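Local atomic coordinates of probable 2-dehydro-3-deoxygalactonokinase DgoK1 (Sinorhizobium meliloti, PDB entry 3T69), a protein that probably phosphorylates 2-dehydro-3-deoxy-D-galactonate with ATP, the second step in breaking D-galactonate down to pyruvate and D-glyceraldehyde 3-phosphate. Residues 12-17 and 71-76; 77-82 and 106-111; 34-39 and 53-58; 123-128 and 164-169. All coordinates share one frame; numbering follows the deposited sequence.

Interaction 1: residues 12-17 and 71-76. With SO4 (sulfate ion), chain E.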
loop_
_atom_site.group_PDB
_atom_site.type_symbol
_atom_site.label_atom_id
_atom_site.label_comp_id
_atom_site.label_asym_id
_atom_site.label_seq_id
_atom_site.Cartn_x
_atom_site.Cartn_y
_atom_site.Cartn_z
ATOM N N VAL B 12 -11.168 22.179 -20.340
ATOM C CA VAL B 12 -10.601 22.100 -18.998
ATOM C C VAL B 12 -10.534 20.637 -18.555
ATOM O O VAL B 12 -11.557 19.934 -18.571
ATOM C CB VAL B 12 -11.485 22.856 -17.986
ATOM C CG1 VAL B 12 -11.058 22.559 -16.563
ATOM C CG2 VAL B 12 -11.494 24.351 -18.264
ATOM N N ASP B 13 -9.334 20.178 -18.174
ATOM C CA ASP B 13 -9.111 18.813 -17.650
ATOM C C ASP B 13 -8.764 18.927 -16.181
ATOM O O ASP B 13 -7.650 19.254 -15.820
ATOM C CB ASP B 13 -8.014 18.084 -18.432
ATOM C CG ASP B 13 -7.800 16.618 -17.975
ATOM O OD1 ASP B 13 -8.757 15.908 -17.598
ATOM O OD2 ASP B 13 -6.655 16.141 -18.037
ATOM N N TRP B 14 -9.758 18.678 -15.336
ATOM C CA TRP B 14 -9.681 19.005 -13.931
ATOM C C TRP B 14 -9.493 17.701 -13.143
ATOM O O TRP B 14 -10.460 16.983 -12.797
ATOM C CB TRP B 14 -10.920 19.778 -13.501
ATOM C CG TRP B 14 -10.632 20.793 -12.470
ATOM C CD1 TRP B 14 -9.693 20.713 -11.504
ATOM C CD2 TRP B 14 -11.310 22.055 -12.273
ATOM N NE1 TRP B 14 -9.722 21.841 -10.717
ATOM C CE2 TRP B 14 -10.694 22.687 -11.180
ATOM C CE3 TRP B 14 -12.344 22.724 -12.944
ATOM C CZ2 TRP B 14 -11.080 23.957 -10.730
ATOM C CZ3 TRP B 14 -12.731 23.980 -12.486
ATOM C CH2 TRP B 14 -12.106 24.575 -11.385
ATOM N N GLY B 15 -8.218 17.396 -12.895
ATOM C CA GLY B 15 -7.810 16.190 -12.199
ATOM C C GLY B 15 -7.821 16.347 -10.699
ATOM O O GLY B 15 -8.105 17.434 -10.191
ATOM N N THR B 16 -7.499 15.260 -9.992
ATOM C CA THR B 16 -7.477 15.309 -8.539
ATOM C C THR B 16 -6.434 16.306 -8.066
ATOM O O THR B 16 -6.663 16.993 -7.076
ATOM C CB THR B 16 -7.138 13.956 -7.907
ATOM O OG1 THR B 16 -7.863 12.929 -8.584
ATOM C CG2 THR B 16 -7.463 13.938 -6.404
ATOM N N SER B 17 -5.302 16.381 -8.768
ATOM C CA SER B 17 -4.133 17.131 -8.248
ATOM C C SER B 17 -3.602 18.223 -9.172
ATOM O O SER B 17 -2.617 18.900 -8.853
ATOM C CB SER B 17 -3.000 16.164 -7.871
ATOM O OG SER B 17 -3.355 15.418 -6.726
ATOM N N GLY B 71 -13.118 15.087 -15.968
ATOM C CA GLY B 71 -12.344 14.748 -14.776
ATOM C C GLY B 71 -13.066 14.863 -13.443
ATOM O O GLY B 71 -14.286 14.940 -13.364
ATOM N N MET B 72 -12.282 14.907 -12.379
ATOM C CA MET B 72 -12.817 14.880 -11.032
ATOM C C MET B 72 -13.590 16.155 -10.696
ATOM O O MET B 72 -14.135 16.313 -9.599
ATOM C CB MET B 72 -11.688 14.616 -10.027
ATOM C CG MET B 72 -11.116 13.220 -10.067
ATOM S SD MET B 72 -12.238 11.843 -9.774
ATOM C CE MET B 72 -11.325 10.715 -10.795
ATOM N N ALA B 73 -13.687 17.091 -11.623
ATOM C CA ALA B 73 -14.559 18.227 -11.309
ATOM C C ALA B 73 -16.004 17.679 -11.126
ATOM O O ALA B 73 -16.877 18.330 -10.497
ATOM C CB ALA B 73 -14.498 19.267 -12.411
ATOM N N GLY B 74 -16.233 16.487 -11.686
ATOM C CA GLY B 74 -17.553 15.880 -11.727
ATOM C C GLY B 74 -17.808 14.790 -10.691
ATOM O O GLY B 74 -18.833 14.139 -10.745
ATOM N N ALA B 75 -16.897 14.604 -9.744
ATOM C CA ALA B 75 -17.131 13.662 -8.640
ATOM C C ALA B 75 -18.002 14.253 -7.570
ATOM O O ALA B 75 -18.123 15.477 -7.479
ATOM C CB ALA B 75 -15.813 13.224 -8.040
ATOM N N ARG B 76 -18.614 13.379 -6.767
ATOM C CA ARG B 76 -19.384 13.769 -5.540
ATOM C C ARG B 76 -18.702 14.845 -4.673
ATOM O O ARG B 76 -19.361 15.721 -4.130
ATOM C CB ARG B 76 -19.569 12.544 -4.636
ATOM C CG ARG B 76 -20.739 11.652 -4.949
ATOM C CD ARG B 76 -20.420 10.164 -4.735
ATOM N NE ARG B 76 -19.957 9.771 -3.402
ATOM C CZ ARG B 76 -20.479 8.751 -2.705
ATOM N NH1 ARG B 76 -21.487 8.058 -3.220
ATOM N NH2 ARG B 76 -19.984 8.401 -1.507
HETATM S S SO4 E . -17.181 10.602 -0.498
HETATM O O1 SO4 E . -16.890 10.579 0.928
HETATM O O2 SO4 E . -18.032 9.465 -0.844
HETATM O O3 SO4 E . -17.852 11.846 -0.853
HETATM O O4 SO4 E . -15.958 10.530 -1.251
#
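Chi1 near -70° sets CG of Met72 opposite its own carbonyl carbon, and Thr16 turns OG1 beside its backbone N (chi1 -44°), which brings Thr16 OG1 to 3.6 Å from Met72 CG. A second bend at chi2 then carries the methionine sulfur off this meeting point, towards Met40 and Arg126. Deeper in the contact, the carbonyl of Trp14 faces the turn at 71-74. Its O accepts two weak hydrogen bonds, from Met72 N at 2.8 Å and from Ala73 N at 3.4 Å. Ala73 CB rests 3.8 Å from Trp14 CB and lies oblique to the indole, whose ring also meets Phe19 and Phe48 edge-to-face. Gly71 has a positive phi, and any CB there would run into Trp14 O. The 12-17 segment leaves strand 9-14 with the sequence Asp-Trp-Gly-Thr-Ser, consistent with the phosphate-binding hairpin that opens ASKHA-type kinases. Beyond the 3-10 turn, Arg76 reaches outward to a sulfate, probably from the crystallisation liquor, at its guanidinium edge. The NE bond to sulfate O2 is weak (3.2 Å), and the modelled NH2 approach is doubtfully short; Arg223 of the second subunit also binds this sulfate.

Interaction 2: residues 77-82 and 106-111; sequences QGWKEA and RDIRIL
Trp79 lies against Ile108 and Ile110, two isoleucines that strand 108-116 turns to the same side. Its CB starts the contact, 4.4 Å from Ile110 CD1. With CG roughly opposite the backbone N (chi1 -156°), the indole runs on along the strand towards its beginning. CG itself stands back from the isoleucines; CE3, next along the six-membered ring, comes to 4.6 Å from Ile110 CD1. At the far end CH2 meets Ile108 CD1 at 4.4 Å, the methyl approaching the ring obliquely. One tryptophan thus spans two successive inward-facing positions of the strand, while its ring is also stacked on Phe48 and forms an edge-to-face pair with His49. Further along, Ala82 places CB 3.6 Å from Leu111 O and 4.1 Å from Ile110 CG2, the branch lying opposite the isoleucine's backbone N. Lys80 brings its backbone O near Ile110, while its side chain leads away and NZ is hydrogen-bonded to Ala100 O. Arg109 and Asp107 point elsewhere: Arg109 grips Asp107 side-on, NE to OD1 at 2.7 Å and NH2 to OD2 at 2.9 Å, a salt bridge that stays within 106-111, and Trp306 donates to the same carboxylate. The loop before strand 84-86 is therefore laid against the isoleucines of strand 108-116. No hydrogen bond joins the two segments, so the fit depends on the shapes of methyls and indole and on the exclusion of water, not on directed polar bonds.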
loop_
_atom_site.group_PDB
_atom_site.type_symbol
_atom_site.label_atom_id
_atom_site.label_comp_id
_atom_site.label_asym_id
_atom_site.label_seq_id
_atom_site.Cartn_x
_atom_site.Cartn_y
_atom_site.Cartn_z
ATOM N N GLN B 77 -17.381 14.740 -4.518
ATOM C CA GLN B 77 -16.595 15.608 -3.611
ATOM C C GLN B 77 -15.975 16.736 -4.431
ATOM O O GLN B 77 -14.851 17.212 -4.133
ATOM C CB GLN B 77 -15.455 14.815 -2.952
ATOM C CG GLN B 77 -15.653 13.289 -2.881
ATOM C CD GLN B 77 -15.327 12.528 -4.231
ATOM O OE1 GLN B 77 -14.137 12.337 -4.616
ATOM N NE2 GLN B 77 -16.394 12.063 -4.917
ATOM N N GLY B 78 -16.698 17.130 -5.485
ATOM C CA GLY B 78 -16.186 18.049 -6.464
ATOM C C GLY B 78 -17.164 19.151 -6.735
ATOM O O GLY B 78 -17.994 19.476 -5.892
ATOM N N TRP B 79 -17.071 19.723 -7.930
ATOM C CA TRP B 79 -17.947 20.815 -8.306
ATOM C C TRP B 79 -19.429 20.462 -8.333
ATOM O O TRP B 79 -20.223 21.095 -7.659
ATOM C CB TRP B 79 -17.551 21.417 -9.646
ATOM C CG TRP B 79 -18.033 22.863 -9.791
ATOM C CD1 TRP B 79 -18.896 23.537 -8.957
ATOM C CD2 TRP B 79 -17.679 23.793 -10.837
ATOM N NE1 TRP B 79 -19.072 24.821 -9.409
ATOM C CE2 TRP B 79 -18.343 25.008 -10.557
ATOM C CE3 TRP B 79 -16.861 23.714 -11.981
ATOM C CZ2 TRP B 79 -18.240 26.118 -11.382
ATOM C CZ3 TRP B 79 -16.742 24.837 -12.785
ATOM C CH2 TRP B 79 -17.426 26.022 -12.481
ATOM N N LYS B 80 -19.791 19.490 -9.154
ATOM C CA LYS B 80 -21.152 19.009 -9.231
ATOM C C LYS B 80 -21.095 17.587 -9.746
ATOM O O LYS B 80 -20.317 17.298 -10.645
ATOM C CB LYS B 80 -21.984 19.869 -10.163
ATOM C CG LYS B 80 -23.445 19.541 -10.078
ATOM C CD LYS B 80 -24.262 20.564 -10.786
ATOM C CE LYS B 80 -25.678 20.086 -10.934
ATOM N NZ LYS B 80 -26.319 20.926 -11.958
ATOM N N GLU B 81 -21.875 16.690 -9.152
ATOM C CA GLU B 81 -21.817 15.295 -9.549
ATOM C C GLU B 81 -22.241 15.175 -11.035
ATOM O O GLU B 81 -23.366 15.503 -11.400
ATOM C CB GLU B 81 -22.650 14.409 -8.586
ATOM C CG GLU B 81 -23.116 13.071 -9.189
ATOM C CD GLU B 81 -23.217 11.888 -8.192
ATOM O OE1 GLU B 81 -23.455 10.747 -8.701
ATOM O OE2 GLU B 81 -23.054 12.088 -6.943
ATOM N N ALA B 82 -21.315 14.772 -11.890
ATOM C CA ALA B 82 -21.637 14.420 -13.283
ATOM C C ALA B 82 -22.018 12.952 -13.201
ATOM O O ALA B 82 -21.885 12.343 -12.168
ATOM C CB ALA B 82 -20.413 14.638 -14.163
ATOM N N ARG B 106 -22.166 31.914 -19.148
ATOM C CA ARG B 106 -21.588 30.887 -20.018
ATOM C C ARG B 106 -22.172 29.546 -19.822
ATOM O O ARG B 106 -22.680 29.229 -18.733
ATOM C CB ARG B 106 -20.077 30.755 -19.907
ATOM C CG ARG B 106 -19.425 31.466 -18.751
ATOM C CD ARG B 106 -17.985 31.142 -18.783
ATOM N NE ARG B 106 -17.180 32.316 -18.479
ATOM C CZ ARG B 106 -16.383 32.934 -19.358
ATOM N NH1 ARG B 106 -16.299 32.510 -20.631
ATOM N NH2 ARG B 106 -15.660 33.978 -18.942
ATOM N N ASP B 107 -22.098 28.781 -20.915
ATOM C CA ASP B 107 -22.602 27.445 -20.985
ATOM C C ASP B 107 -21.472 26.514 -20.578
ATOM O O ASP B 107 -20.577 26.210 -21.363
ATOM C CB ASP B 107 -23.108 27.143 -22.387
ATOM C CG ASP B 107 -23.643 25.724 -22.524
ATOM O OD1 ASP B 107 -23.254 24.813 -21.763
ATOM O OD2 ASP B 107 -24.437 25.475 -23.431
ATOM N N ILE B 108 -21.517 26.083 -19.326
ATOM C CA ILE B 108 -20.481 25.256 -18.697
ATOM C C ILE B 108 -21.053 23.859 -18.522
ATOM O O ILE B 108 -22.055 23.673 -17.822
ATOM C CB ILE B 108 -20.085 25.822 -17.289
ATOM C CG1 ILE B 108 -19.743 27.298 -17.361
ATOM C CG2 ILE B 108 -18.911 25.062 -16.689
ATOM C CD1 ILE B 108 -19.028 27.831 -16.121
ATOM N N ARG B 109 -20.411 22.874 -19.150
ATOM C CA ARG B 109 -20.750 21.468 -18.952
ATOM C C ARG B 109 -19.563 20.656 -18.453
ATOM O O ARG B 109 -18.411 20.913 -18.846
ATOM C CB ARG B 109 -21.202 20.850 -20.266
ATOM C CG ARG B 109 -21.970 21.783 -21.154
ATOM C CD ARG B 109 -23.419 21.412 -21.167
ATOM N NE ARG B 109 -24.240 22.325 -21.951
ATOM C CZ ARG B 109 -24.963 21.955 -22.997
ATOM N NH1 ARG B 109 -24.963 20.696 -23.405
ATOM N NH2 ARG B 109 -25.687 22.845 -23.636
ATOM N N ILE B 110 -19.858 19.633 -17.653
ATOM C CA ILE B 110 -18.910 18.593 -17.245
ATOM C C ILE B 110 -19.334 17.226 -17.778
ATOM O O ILE B 110 -20.487 16.833 -17.608
ATOM C CB ILE B 110 -18.852 18.400 -15.737
ATOM C CG1 ILE B 110 -18.733 19.732 -15.031
ATOM C CG2 ILE B 110 -17.698 17.468 -15.383
ATOM C CD1 ILE B 110 -18.041 19.637 -13.676
ATOM N N LEU B 111 -18.376 16.503 -18.362
ATOM C CA LEU B 111 -18.561 15.128 -18.860
ATOM C C LEU B 111 -18.690 14.018 -17.780
ATOM O O LEU B 111 -17.978 13.966 -16.795
ATOM C CB LEU B 111 -17.424 14.773 -19.848
ATOM C CG LEU B 111 -17.171 15.823 -20.964
ATOM C CD1 LEU B 111 -15.946 15.539 -21.843
ATOM C CD2 LEU B 111 -18.394 15.968 -21.849
#

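Interaction 3: residues 34-39 and 53-58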
loop_
_atom_site.group_PDB
_atom_site.type_symbol
_atom_site.label_atom_id
_atom_site.label_comp_id
_atom_site.label_asym_id
_atom_site.label_seq_id
_atom_site.Cartn_x
_atom_site.Cartn_y
_atom_site.Cartn_z
ATOM N N ARG B 34 -3.137 27.100 -19.801
ATOM C CA ARG B 34 -2.808 27.305 -18.384
ATOM C C ARG B 34 -2.638 25.958 -17.676
ATOM O O ARG B 34 -3.379 24.997 -17.942
ATOM C CB ARG B 34 -3.871 28.151 -17.665
ATOM C CG ARG B 34 -3.989 29.579 -18.157
ATOM C CD ARG B 34 -3.003 30.487 -17.475
ATOM N NE ARG B 34 -3.518 30.936 -16.189
ATOM C CZ ARG B 34 -2.893 31.773 -15.369
ATOM N NH1 ARG B 34 -1.723 32.274 -15.694
ATOM N NH2 ARG B 34 -3.450 32.121 -14.217
ATOM N N ARG B 35 -1.634 25.902 -16.807
ATOM C CA ARG B 35 -1.361 24.750 -15.971
ATOM C C ARG B 35 -1.209 25.200 -14.519
ATOM O O ARG B 35 -0.767 26.312 -14.233
ATOM C CB ARG B 35 -0.088 24.032 -16.432
ATOM C CG ARG B 35 -0.293 23.090 -17.594
ATOM C CD ARG B 35 0.927 22.202 -17.895
ATOM N NE ARG B 35 0.833 21.551 -19.209
ATOM C CZ ARG B 35 -0.194 20.796 -19.628
ATOM N NH1 ARG B 35 -1.261 20.597 -18.854
ATOM N NH2 ARG B 35 -0.179 20.251 -20.842
ATOM N N SER B 36 -1.578 24.326 -13.599
ATOM C CA SER B 36 -1.277 24.540 -12.201
ATOM C C SER B 36 -1.564 23.239 -11.460
ATOM O O SER B 36 -1.880 22.217 -12.086
ATOM C CB SER B 36 -2.109 25.692 -11.655
ATOM O OG SER B 36 -3.482 25.433 -11.866
ATOM N N ALA B 37 -1.447 23.281 -10.136
ATOM C CA ALA B 37 -1.629 22.102 -9.301
ATOM C C ALA B 37 -2.885 22.215 -8.434
ATOM O O ALA B 37 -3.055 21.480 -7.474
ATOM C CB ALA B 37 -0.395 21.877 -8.438
ATOM N N GLU B 38 -3.775 23.144 -8.764
ATOM C CA GLU B 38 -5.079 23.185 -8.072
ATOM C C GLU B 38 -6.052 22.195 -8.730
ATOM O O GLU B 38 -6.681 22.503 -9.757
ATOM C CB GLU B 38 -5.647 24.601 -8.016
ATOM C CG GLU B 38 -5.436 25.361 -9.298
ATOM C CD GLU B 38 -5.094 26.821 -9.077
ATOM O OE1 GLU B 38 -4.558 27.409 -10.035
ATOM O OE2 GLU B 38 -5.361 27.378 -7.971
ATOM N N GLY B 39 -6.118 20.992 -8.160
ATOM C CA GLY B 39 -6.949 19.942 -8.692
ATOM C C GLY B 39 -8.219 19.958 -7.885
ATOM O O GLY B 39 -8.442 20.892 -7.104
ATOM N N ASP B 53 -12.540 31.180 -13.081
ATOM C CA ASP B 53 -12.640 32.578 -13.518
ATOM C C ASP B 53 -11.261 33.255 -13.606
ATOM O O ASP B 53 -10.992 33.983 -14.577
ATOM C CB ASP B 53 -13.670 33.362 -12.689
ATOM C CG ASP B 53 -15.120 32.997 -13.069
ATOM O OD1 ASP B 53 -15.343 32.499 -14.198
ATOM O OD2 ASP B 53 -16.043 33.191 -12.247
ATOM N N GLY B 54 -10.396 32.953 -12.623
ATOM C CA GLY B 54 -9.000 33.395 -12.590
ATOM C C GLY B 54 -8.244 33.037 -13.853
ATOM O O GLY B 54 -7.729 33.902 -14.549
ATOM N N HIS B 55 -8.193 31.756 -14.179
ATOM C CA HIS B 55 -7.538 31.315 -15.416
ATOM C C HIS B 55 -8.116 31.905 -16.698
ATOM O O HIS B 55 -7.389 32.129 -17.689
ATOM C CB HIS B 55 -7.489 29.799 -15.471
ATOM C CG HIS B 55 -6.477 29.230 -14.537
ATOM N ND1 HIS B 55 -5.122 29.294 -14.787
ATOM C CD2 HIS B 55 -6.609 28.658 -13.319
ATOM C CE1 HIS B 55 -4.463 28.750 -13.781
ATOM N NE2 HIS B 55 -5.343 28.350 -12.878
ATOM N N LEU B 56 -9.417 32.179 -16.660
ATOM C CA LEU B 56 -10.124 32.775 -17.779
ATOM C C LEU B 56 -9.756 34.230 -17.941
ATOM O O LEU B 56 -9.532 34.667 -19.075
ATOM C CB LEU B 56 -11.641 32.619 -17.628
ATOM C CG LEU B 56 -12.259 31.274 -18.062
ATOM C CD1 LEU B 56 -13.783 31.345 -17.935
ATOM C CD2 LEU B 56 -11.862 30.824 -19.477
ATOM N N ALA B 57 -9.702 34.966 -16.825
ATOM C CA ALA B 57 -9.256 36.352 -16.847
ATOM C C ALA B 57 -7.816 36.408 -17.401
ATOM O O ALA B 57 -7.521 37.113 -18.387
ATOM C CB ALA B 57 -9.327 36.970 -15.447
ATOM N N ALA B 58 -6.946 35.607 -16.786
ATOM C CA ALA B 58 -5.565 35.535 -17.182
ATOM C C ALA B 58 -5.445 35.550 -18.704
ATOM O O ALA B 58 -4.853 36.486 -19.261
ATOM C CB ALA B 58 -4.901 34.313 -16.591
#
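His55 stands between Arg34 and Glu38 with a polar partner at each of its two nitrogens. Arg34 comes across it obliquely, the guanidinium and imidazole planes 62° apart, and NE donates to His55 ND1 at 2.7 Å from somewhat out of both planes. Arg34 CB already lies 3.3 Å from His55 ND1; bends at chi2 and chi3 then bring NE back to the same nitrogen. Ala58 CB sits over one guanidinium face, 3.5 Å from Arg34 CZ, one helical turn on from the histidine. Glu38 and His55 reach towards each other from opposite directions, the carboxylate almost perpendicular to the ring (88°). His55 NE2 donates to Glu38 OE1 at 3.1 Å in a nearly straight bond (166°) that lies in the ring plane but reaches the oxygen from above the carboxylate plane. The same OE1 accepts from Ser36 OG at 2.9 Å, met on its anti side, so two donors grip it. Accepting at ND1 and donating at NE2 is consistent with a neutral imidazole of fixed tautomer, and together the two bonds should settle which way the ring is turned. A leucine in place of His55 would probably leave Arg34 NE without its acceptor and Glu38 OE1 with one donor fewer. The ring is also stacked on Phe19 of strand 19-24, which pairs with strand 30-36; helix 50-58 packs beside this hairpin, the axis of its part 53-58 passing 10.1 Å from that of strand 34-36 and running obliquely against it.

Interaction 4: residues 123-128 and 164-169; sequences DVMRGE and EGFSTF
Strands of two different sheets cross almost at right angles (86°) where Asp123, at the start of strand 123-125, meets Thr168 on strand 162-169. The aspartate carboxylate is the polar link. Its OD2 accepts from Thr168 N at 2.8 Å in a nearly straight bond (164°), met on the syn side and somewhat out of the carboxylate plane. OD1 takes the backbone N of Val124 at 2.7 Å with its anti lone pair, a bond within the segment that helps fix the rotation of the group. Thr168 OG1 also points to OD1, although its exact position is less certain. Beside this link Phe166 turns one ring face to Met125, having CG placed between its backbone N and carbonyl carbon (chi1 64°). The Met125 CE methyl lies over the ring centre, 3.4 Å from the centroid, a CH-pi contact; SD stands above the same face at 5.0 Å, a more distant Met-aromatic contact. The ring's CE2 reaches 3.8 Å from Asp123 CB. An alanine at Asp123 would probably leave Thr168 N without its acceptor and remove the polar tie between the strands. Phe220 of the second subunit packs on both Asp123 and Thr168. The crossing of two mixed sheets is consistent with the junction between the paired domains of an ASKHA-type kinase.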
loop_
_atom_site.group_PDB
_atom_site.type_symbol
_atom_site.label_atom_id
_atom_site.label_comp_id
_atom_site.label_asym_id
_atom_site.label_seq_id
_atom_site.Cartn_x
_atom_site.Cartn_y
_atom_site.Cartn_z
ATOM N N ASP B 123 -16.057 -0.983 -10.787
ATOM C CA ASP B 123 -14.982 -0.063 -11.211
ATOM C C ASP B 123 -15.412 1.278 -11.789
ATOM O O ASP B 123 -16.531 1.463 -12.273
ATOM C CB ASP B 123 -13.994 -0.730 -12.158
ATOM C CG ASP B 123 -12.563 -0.341 -11.852
ATOM O OD1 ASP B 123 -12.285 0.783 -11.405
ATOM O OD2 ASP B 123 -11.691 -1.196 -12.037
ATOM N N VAL B 124 -14.513 2.229 -11.718
ATOM C CA VAL B 124 -14.927 3.605 -11.895
ATOM C C VAL B 124 -13.854 4.447 -12.568
ATOM O O VAL B 124 -12.664 4.192 -12.402
ATOM C CB VAL B 124 -15.375 4.125 -10.521
ATOM C CG1 VAL B 124 -14.479 5.273 -9.973
ATOM C CG2 VAL B 124 -16.855 4.358 -10.534
ATOM N N MET B 125 -14.259 5.385 -13.399
ATOM C CA MET B 125 -13.264 6.202 -14.133
ATOM C C MET B 125 -13.906 7.518 -14.402
ATOM O O MET B 125 -15.049 7.570 -14.817
ATOM C CB MET B 125 -12.719 5.508 -15.402
ATOM C CG MET B 125 -13.277 5.925 -16.781
ATOM S SD MET B 125 -12.430 5.314 -18.300
ATOM C CE MET B 125 -12.258 3.606 -17.907
ATOM N N ARG B 126 -13.213 8.577 -14.032
ATOM C CA ARG B 126 -13.685 9.914 -14.266
ATOM C C ARG B 126 -12.553 10.755 -14.956
ATOM O O ARG B 126 -11.671 11.303 -14.276
ATOM C CB ARG B 126 -14.140 10.472 -12.914
ATOM C CG ARG B 126 -15.337 11.339 -12.948
ATOM C CD ARG B 126 -15.779 11.878 -11.604
ATOM N NE ARG B 126 -16.907 11.139 -11.030
ATOM C CZ ARG B 126 -18.148 11.062 -11.545
ATOM N NH1 ARG B 126 -18.470 11.697 -12.664
ATOM N NH2 ARG B 126 -19.086 10.352 -10.912
ATOM N N GLY B 127 -12.523 10.803 -16.299
ATOM C CA GLY B 127 -11.523 11.620 -17.050
ATOM C C GLY B 127 -10.745 10.914 -18.167
ATOM O O GLY B 127 -10.438 11.484 -19.241
ATOM N N GLU B 128 -10.384 9.671 -17.899
ATOM C CA GLU B 128 -9.758 8.771 -18.849
ATOM C C GLU B 128 -10.748 8.404 -19.933
ATOM O O GLU B 128 -10.352 7.906 -21.009
ATOM C CB GLU B 128 -9.286 7.487 -18.114
ATOM C CG GLU B 128 -8.115 7.640 -17.083
ATOM C CD GLU B 128 -8.550 8.044 -15.698
ATOM O OE1 GLU B 128 -9.774 8.070 -15.439
ATOM O OE2 GLU B 128 -7.683 8.349 -14.843
ATOM N N GLU B 164 -15.438 -1.983 -23.416
ATOM C CA GLU B 164 -16.089 -3.250 -23.085
ATOM C C GLU B 164 -16.056 -3.496 -21.583
ATOM O O GLU B 164 -16.984 -4.084 -21.014
ATOM C CB GLU B 164 -15.436 -4.430 -23.832
ATOM C CG GLU B 164 -15.853 -4.598 -25.301
ATOM C CD GLU B 164 -17.341 -4.920 -25.441
ATOM O OE1 GLU B 164 -17.802 -5.868 -24.737
ATOM O OE2 GLU B 164 -18.055 -4.235 -26.235
ATOM N N GLY B 165 -14.970 -3.037 -20.961
ATOM C CA GLY B 165 -14.705 -3.224 -19.541
ATOM C C GLY B 165 -13.382 -2.559 -19.226
ATOM O O GLY B 165 -12.642 -2.117 -20.146
ATOM N N PHE B 166 -13.076 -2.469 -17.934
ATOM C CA PHE B 166 -11.795 -1.973 -17.507
ATOM C C PHE B 166 -11.418 -2.313 -16.061
ATOM O O PHE B 166 -12.257 -2.812 -15.305
ATOM C CB PHE B 166 -11.761 -0.484 -17.721
ATOM C CG PHE B 166 -12.744 0.265 -16.906
ATOM C CD1 PHE B 166 -14.081 0.361 -17.311
ATOM C CD2 PHE B 166 -12.330 0.933 -15.754
ATOM C CE1 PHE B 166 -15.004 1.115 -16.563
ATOM C CE2 PHE B 166 -13.232 1.680 -14.987
ATOM C CZ PHE B 166 -14.583 1.779 -15.390
ATOM N N SER B 167 -10.171 -2.017 -15.688
ATOM C CA SER B 167 -9.625 -2.334 -14.384
ATOM C C SER B 167 -8.714 -1.228 -13.829
ATOM O O SER B 167 -7.688 -0.906 -14.437
ATOM C CB SER B 167 -8.772 -3.595 -14.507
ATOM O OG SER B 167 -9.584 -4.757 -14.647
ATOM N N THR B 168 -9.054 -0.651 -12.677
ATOM C CA THR B 168 -8.135 0.253 -12.004
ATOM C C THR B 168 -7.112 -0.538 -11.214
ATOM O O THR B 168 -7.402 -1.669 -10.740
ATOM C CB THR B 168 -8.881 1.105 -11.056
ATOM O OG1 THR B 168 -9.956 1.706 -11.773
ATOM C CG2 THR B 168 -7.997 2.219 -10.447
ATOM N N PHE B 169 -5.918 0.038 -11.082
ATOM C CA PHE B 169 -4.887 -0.433 -10.194
ATOM C C PHE B 169 -4.393 0.824 -9.560
ATOM O O PHE B 169 -4.117 1.795 -10.261
ATOM C CB PHE B 169 -3.779 -1.098 -10.985
ATOM C CG PHE B 169 -4.133 -2.477 -11.507
ATOM C CD1 PHE B 169 -3.873 -3.601 -10.758
ATOM C CD2 PHE B 169 -4.715 -2.640 -12.761
ATOM C CE1 PHE B 169 -4.188 -4.868 -11.232
ATOM C CE2 PHE B 169 -5.028 -3.887 -13.238
ATOM C CZ PHE B 169 -4.751 -5.019 -12.452
#

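In the fold
Interactions 1 and 2 are consecutive along the loop 71-82, their centres 9 Å apart, and Gly74 O probably accepts a hydrogen bond from Ala82 N at 2.8 Å. Interaction 3 is nested inside the chain loop that interaction 1 closes; their centres are 13 Å apart, yet Trp14 NE1 makes a weak hydrogen bond to Glu38 O (3.3 Å). Arg126, which follows strand 123-125, packs on Met72 and Ala75, so that interactions 1 and 4, with centres 15 Å apart, touch. Interactions 3 and 4 do not touch, with centres about 27 Å apart. All four reach the sheet that holds strand 9-14. Residues 12-17 are the likeliest link to phosphate binding, by family resemblance.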